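Dipeptidase AC. Metallo peptidase. MEROPS family M19 (Rhodobacter sphaeroides, PDB 3LY0) probably hydrolyses dipeptides as a zinc-dependent metallopeptidase of the M19 family, here holding a phosphinate mimic of L-Ala-D-Ala. Local coordinates at residues 72-77 with 274-279; 264-269 with 308-313. All blocks are in the same frame, centred on the assembly; numbering follows the deposited sequence.

Interaction 1: residues 72-77 with 274-279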
loop_
_atom_site.group_PDB
_atom_site.type_symbol
_atom_site.label_atom_id
_atom_site.label_comp_id
_atom_site.label_asym_id
_atom_site.label_seq_id
_atom_site.Cartn_x
_atom_site.Cartn_y
_atom_site.Cartn_z
ATOM N N ALA A 72 -17.495 -7.685 -10.607
ATOM C CA ALA A 72 -18.019 -7.911 -11.950
ATOM C C ALA A 72 -17.775 -6.720 -12.873
ATOM O O ALA A 72 -17.425 -6.889 -14.039
ATOM C CB ALA A 72 -19.506 -8.250 -11.899
ATOM N N MET A 73 -17.967 -5.513 -12.355
ATOM C CA MET A 73 -17.739 -4.318 -13.156
ATOM C C MET A 73 -16.276 -4.203 -13.563
ATOM O O MET A 73 -15.961 -3.896 -14.713
ATOM C CB MET A 73 -18.157 -3.067 -12.387
ATOM C CG MET A 73 -19.639 -2.987 -12.111
ATOM S SD MET A 73 -20.041 -1.539 -11.128
ATOM C CE MET A 73 -19.467 -0.253 -12.204
ATOM N N MET A 74 -15.380 -4.453 -12.616
ATOM C CA MET A 74 -13.951 -4.356 -12.891
ATOM C C MET A 74 -13.448 -5.464 -13.826
ATOM O O MET A 74 -12.351 -5.363 -14.375
ATOM C CB MET A 74 -13.148 -4.300 -11.579
ATOM C CG MET A 74 -13.294 -2.960 -10.819
ATOM S SD MET A 74 -12.420 -2.847 -9.225
ATOM C CE MET A 74 -12.940 -4.407 -8.542
ATOM N N ASP A 75 -14.249 -6.509 -14.025
ATOM C CA ASP A 75 -13.880 -7.589 -14.947
ATOM C C ASP A 75 -13.945 -7.149 -16.406
ATOM O O ASP A 75 -13.231 -7.686 -17.251
ATOM C CB ASP A 75 -14.803 -8.803 -14.784
ATOM C CG ASP A 75 -14.568 -9.558 -13.493
ATOM O OD1 ASP A 75 -13.487 -9.400 -12.885
ATOM O OD2 ASP A 75 -15.471 -10.325 -13.093
ATOM N N ALA A 76 -14.820 -6.195 -16.704
ATOM C CA ALA A 76 -15.066 -5.805 -18.087
ATOM C C ALA A 76 -15.036 -4.297 -18.289
ATOM O O ALA A 76 -16.079 -3.645 -18.311
ATOM C CB ALA A 76 -16.393 -6.380 -18.577
ATOM N N PRO A 77 -13.831 -3.736 -18.433
ATOM C CA PRO A 77 -13.687 -2.320 -18.763
ATOM C C PRO A 77 -14.269 -2.059 -20.143
ATOM O O PRO A 77 -14.348 -2.993 -20.947
ATOM C CB PRO A 77 -12.162 -2.113 -18.790
ATOM C CG PRO A 77 -11.580 -3.307 -18.118
ATOM C CD PRO A 77 -12.535 -4.428 -18.351
ATOM N N GLY A 274 -6.473 -3.030 -18.372
ATOM C CA GLY A 274 -7.131 -2.627 -17.141
ATOM C C GLY A 274 -8.159 -3.599 -16.584
ATOM O O GLY A 274 -8.979 -3.218 -15.746
ATOM N N ARG A 275 -8.104 -4.847 -17.042
ATOM C CA ARG A 275 -9.048 -5.878 -16.619
ATOM C C ARG A 275 -8.613 -6.478 -15.294
ATOM O O ARG A 275 -7.451 -6.367 -14.908
ATOM C CB ARG A 275 -9.126 -6.999 -17.664
ATOM C CG ARG A 275 -9.829 -6.637 -18.966
ATOM C CD ARG A 275 -9.962 -7.874 -19.843
ATOM N NE ARG A 275 -10.597 -8.968 -19.110
ATOM C CZ ARG A 275 -10.623 -10.234 -19.518
ATOM N NH1 ARG A 275 -10.044 -10.580 -20.663
ATOM N NH2 ARG A 275 -11.224 -11.157 -18.776
ATOM N N ARG A 276 -9.543 -7.137 -14.609
ATOM C CA ARG A 276 -9.263 -7.740 -13.304
ATOM C C ARG A 276 -8.677 -9.164 -13.361
ATOM O O ARG A 276 -8.139 -9.657 -12.364
ATOM C CB ARG A 276 -10.537 -7.727 -12.451
ATOM C CG ARG A 276 -10.319 -8.048 -10.985
ATOM C CD ARG A 276 -11.621 -7.960 -10.199
ATOM N NE ARG A 276 -12.537 -9.031 -10.570
ATOM C CZ ARG A 276 -12.668 -10.166 -9.893
ATOM N NH1 ARG A 276 -11.948 -10.370 -8.801
ATOM N NH2 ARG A 276 -13.523 -11.092 -10.302
ATOM N N SER A 277 -8.776 -9.819 -14.511
ATOM C CA SER A 277 -8.367 -11.220 -14.638
ATOM C C SER A 277 -6.905 -11.510 -14.266
ATOM O O SER A 277 -5.983 -10.832 -14.726
ATOM C CB SER A 277 -8.632 -11.713 -16.056
ATOM O OG SER A 277 -8.095 -13.010 -16.243
ATOM N N ALA A 278 -6.707 -12.542 -13.449
ATOM C CA ALA A 278 -5.375 -13.000 -13.074
ATOM C C ALA A 278 -4.633 -13.707 -14.213
ATOM O O ALA A 278 -3.457 -14.053 -14.061
ATOM C CB ALA A 278 -5.464 -13.925 -11.860
ATOM N N GLU A 279 -5.317 -13.938 -15.337
ATOM C CA GLU A 279 -4.726 -14.653 -16.471
ATOM C C GLU A 279 -3.873 -13.716 -17.317
ATOM O O GLU A 279 -4.348 -13.087 -18.269
ATOM C CB GLU A 279 -5.816 -15.316 -17.323
ATOM C CG GLU A 279 -5.295 -15.983 -18.590
ATOM C CD GLU A 279 -6.412 -16.518 -19.473
ATOM O OE1 GLU A 279 -6.199 -16.633 -20.700
ATOM O OE2 GLU A 279 -7.505 -16.813 -18.939
HETATM O O HOH W 1 -10.222 -4.143 -13.427
HETATM O O HOH W 2 -11.359 -9.651 -16.455
#
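Asp75 OD1 takes two N-H groups from one guanidinium: Arg276 NE at 2.5 Å from OD1, with an N-H...O angle of 148°, and Arg276 NH2 at a weaker 3.1 Å from OD1. NH2 also makes a long, weak bond to OD2, so the salt bridge is lopsided. Carboxylate and guanidinium lie nearly coplanar, 27° apart, the acid meeting the guanidinium at its edge while NE comes from above the carboxylate plane. Arg276 gets there with CG anti to its backbone N (chi1 -168°) and a bend at chi3, running alongside Asp75; the Met74 side chain crosses it obliquely, CE 4.1 Å from Arg276 CD. Two waters bridge the segments: one donates to the carbonyls Met74 O and Gly274 O; the other donates to Asp75 O and accepts from Arg275 NH2, while Arg275 NE bonds only weakly to Asp75 O. Pro77 packs beside them, its CD 3.5 Å from Arg275 CG and its CG 3.5 Å from Gly274 O. The contact thus fastens the C-terminal part of helix 68-75, and the loop leading to strand 79-80, against the connection between helices 267-270 and 283-296, at the protein surface.

Interaction 2: residues 264-269 with 308-313. With LY0 ((2R)-3-[(R)-[(1R)-1-aminoethyl](hydroxy)phosphoryl]-2-methylpropanoic acid), chain C.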
loop_
_atom_site.group_PDB
_atom_site.type_symbol
_atom_site.label_atom_id
_atom_site.label_comp_id
_atom_site.label_asym_id
_atom_site.label_seq_id
_atom_site.Cartn_x
_atom_site.Cartn_y
_atom_site.Cartn_z
ATOM N N ASN A 264 2.143 -2.022 -7.414
ATOM C CA ASN A 264 0.920 -2.698 -6.995
ATOM C C ASN A 264 0.714 -3.952 -7.853
ATOM O O ASN A 264 0.790 -3.878 -9.085
ATOM C CB ASN A 264 -0.250 -1.721 -7.147
ATOM C CG ASN A 264 -1.505 -2.203 -6.462
ATOM O OD1 ASN A 264 -1.774 -3.398 -6.421
ATOM N ND2 ASN A 264 -2.278 -1.272 -5.913
ATOM N N PHE A 265 0.499 -5.102 -7.214
ATOM C CA PHE A 265 0.313 -6.351 -7.955
ATOM C C PHE A 265 -1.116 -6.511 -8.479
ATOM O O PHE A 265 -1.421 -7.501 -9.145
ATOM C CB PHE A 265 0.641 -7.593 -7.113
ATOM C CG PHE A 265 2.078 -7.686 -6.639
ATOM C CD1 PHE A 265 3.060 -6.832 -7.122
ATOM C CD2 PHE A 265 2.431 -8.642 -5.697
ATOM C CE1 PHE A 265 4.362 -6.924 -6.656
ATOM C CE2 PHE A 265 3.728 -8.750 -5.240
ATOM C CZ PHE A 265 4.696 -7.888 -5.721
ATOM N N ALA A 266 -1.995 -5.562 -8.183
ATOM C CA ALA A 266 -3.374 -5.660 -8.651
ATOM C C ALA A 266 -3.428 -5.763 -10.165
ATOM O O ALA A 266 -2.892 -4.910 -10.871
ATOM C CB ALA A 266 -4.177 -4.455 -8.183
ATOM N N THR A 267 -4.089 -6.812 -10.654
ATOM C CA THR A 267 -4.242 -7.051 -12.084
ATOM C C THR A 267 -4.764 -5.798 -12.794
ATOM O O THR A 267 -4.269 -5.420 -13.869
ATOM C CB THR A 267 -5.207 -8.232 -12.308
ATOM O OG1 THR A 267 -6.381 -8.020 -11.513
ATOM C CG2 THR A 267 -4.554 -9.527 -11.846
ATOM N N SER A 268 -5.745 -5.149 -12.174
ATOM C CA SER A 268 -6.415 -3.991 -12.765
ATOM C C SER A 268 -5.469 -2.835 -13.053
ATOM O O SER A 268 -5.745 -2.009 -13.918
ATOM C CB SER A 268 -7.511 -3.499 -11.828
ATOM O OG SER A 268 -8.414 -4.555 -11.536
ATOM N N PHE A 269 -4.357 -2.774 -12.322
ATOM C CA PHE A 269 -3.459 -1.630 -12.415
ATOM C C PHE A 269 -2.183 -1.971 -13.172
ATOM O O PHE A 269 -1.353 -1.096 -13.401
ATOM C CB PHE A 269 -3.102 -1.111 -11.014
ATOM C CG PHE A 269 -4.301 -0.774 -10.163
ATOM C CD1 PHE A 269 -5.522 -0.433 -10.736
ATOM C CD2 PHE A 269 -4.196 -0.788 -8.773
ATOM C CE1 PHE A 269 -6.622 -0.116 -9.940
ATOM C CE2 PHE A 269 -5.284 -0.474 -7.972
ATOM C CZ PHE A 269 -6.501 -0.146 -8.555
ATOM N N ASP A 308 -3.702 -9.515 -0.284
ATOM C CA ASP A 308 -4.977 -9.616 0.437
ATOM C C ASP A 308 -5.928 -8.437 0.237
ATOM O O ASP A 308 -6.987 -8.375 0.863
ATOM C CB ASP A 308 -4.756 -9.955 1.915
ATOM C CG ASP A 308 -4.442 -11.430 2.127
ATOM O OD1 ASP A 308 -5.063 -12.260 1.432
ATOM O OD2 ASP A 308 -3.582 -11.756 2.970
ATOM N N GLY A 309 -5.569 -7.529 -0.668
ATOM C CA GLY A 309 -6.439 -6.414 -1.012
ATOM C C GLY A 309 -6.970 -6.428 -2.439
ATOM O O GLY A 309 -7.912 -5.705 -2.749
ATOM N N ALA A 310 -6.386 -7.249 -3.308
ATOM C CA ALA A 310 -6.730 -7.252 -4.729
ATOM C C ALA A 310 -6.410 -8.592 -5.371
ATOM O O ALA A 310 -5.639 -9.377 -4.835
ATOM C CB ALA A 310 -5.964 -6.150 -5.440
ATOM N N THR A 311 -6.986 -8.844 -6.541
ATOM C CA THR A 311 -6.577 -9.996 -7.342
ATOM C C THR A 311 -5.221 -9.687 -7.969
ATOM O O THR A 311 -5.025 -8.596 -8.509
ATOM C CB THR A 311 -7.587 -10.287 -8.462
ATOM O OG1 THR A 311 -8.864 -10.565 -7.875
ATOM C CG2 THR A 311 -7.141 -11.493 -9.288
ATOM N N ILE A 312 -4.298 -10.647 -7.907
ATOM C CA ILE A 312 -2.936 -10.446 -8.411
ATOM C C ILE A 312 -2.637 -11.460 -9.530
ATOM O O ILE A 312 -3.431 -12.378 -9.751
ATOM C CB ILE A 312 -1.899 -10.515 -7.248
ATOM C CG1 ILE A 312 -1.810 -11.937 -6.675
ATOM C CG2 ILE A 312 -2.266 -9.509 -6.155
ATOM C CD1 ILE A 312 -0.792 -12.100 -5.534
ATOM N N PRO A 313 -1.511 -11.295 -10.244
ATOM C CA PRO A 313 -1.242 -12.176 -11.392
ATOM C C PRO A 313 -1.108 -13.639 -10.988
ATOM O O PRO A 313 -0.559 -13.949 -9.936
ATOM C CB PRO A 313 0.100 -11.656 -11.932
ATOM C CG PRO A 313 0.199 -10.236 -11.406
ATOM C CD PRO A 313 -0.449 -10.291 -10.061
HETATM P P LY0 C . -7.047 -1.701 -1.540
HETATM C C1 LY0 C . -9.559 -2.460 -0.582
HETATM N N1 LY0 C . -7.734 -2.011 1.035
HETATM C C2 LY0 C . -8.078 -2.526 -0.279
HETATM C C4 LY0 C . -7.159 -2.597 -3.139
HETATM C C5 LY0 C . -7.424 -1.737 -4.342
HETATM C C6 LY0 C . -6.544 -0.518 -4.397
HETATM C C7 LY0 C . -7.527 -2.493 -5.642
HETATM O O31 LY0 C . -5.644 -1.708 -0.981
HETATM O O32 LY0 C . -7.517 -0.215 -1.682
HETATM O O61 LY0 C . -6.859 0.484 -5.256
HETATM O O62 LY0 C . -5.557 -0.392 -3.651
#
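Both the inhibitor carboxylate and the amide of Asn264 lie at the edge of the Phe269 ring, near its plane: CE2 of Phe269 lies 3.3 Å from LY0 O61. The second ring, Phe265, turns away from the contact to pack edge-to-face with Phe307 and against Leu322 and Leu325 of helix 322-332, leaving its CB 3.6 Å from Ile312 CG2. Asn264 OD1 closes an Asx turn on Ala266 N (2.8 Å), with the donor above the amide carbonyl plane, while ND2 bonds to His233 O and Asp306 OD2. An alanine here would lose those bonds and would probably loosen both the turn and the setting of the metal ligand Asp306. Across the segments Thr267 N gives a straight bond to Thr311 O (2.9 Å, 168°), lying in the carbonyl plane. Thr267 OG1 finds its partner in Arg276 O. Phe265 O packs on Pro313 CD at 3.1 Å, and Ala266 CB on Ala310 CB at 3.7 Å. Ala310 CB also lies 4.0 Å from methyl C7 of LY0. Backbone bonding and small apolar groups thus form one wall of the pocket, consistent with an alanine-sized side chain in the C-terminal half of the dipeptide mimic.

Interaction 2 is buried beside the active site, whereas interaction 1 lies farther out at the surface, their centres about 11 Å apart. The chemistry follows the place: charged side chains and bridging waters outside, a direct backbone bond and apolar packing within. Both use the chain around helix 267-270, with 264-269 running into and including most of it and 274-279 following it, so the two contacts adjoin. Arg276 serves both: besides its part in interaction 1, its NH1 packs 3.2 Å from Thr311 OG1. Ala278 CB adds a second touch, 3.3 Å from Ile312 O. Interaction 1 is nonetheless not remote from the pocket, for the Met74 side chain comes to about 6 Å from the inhibitor.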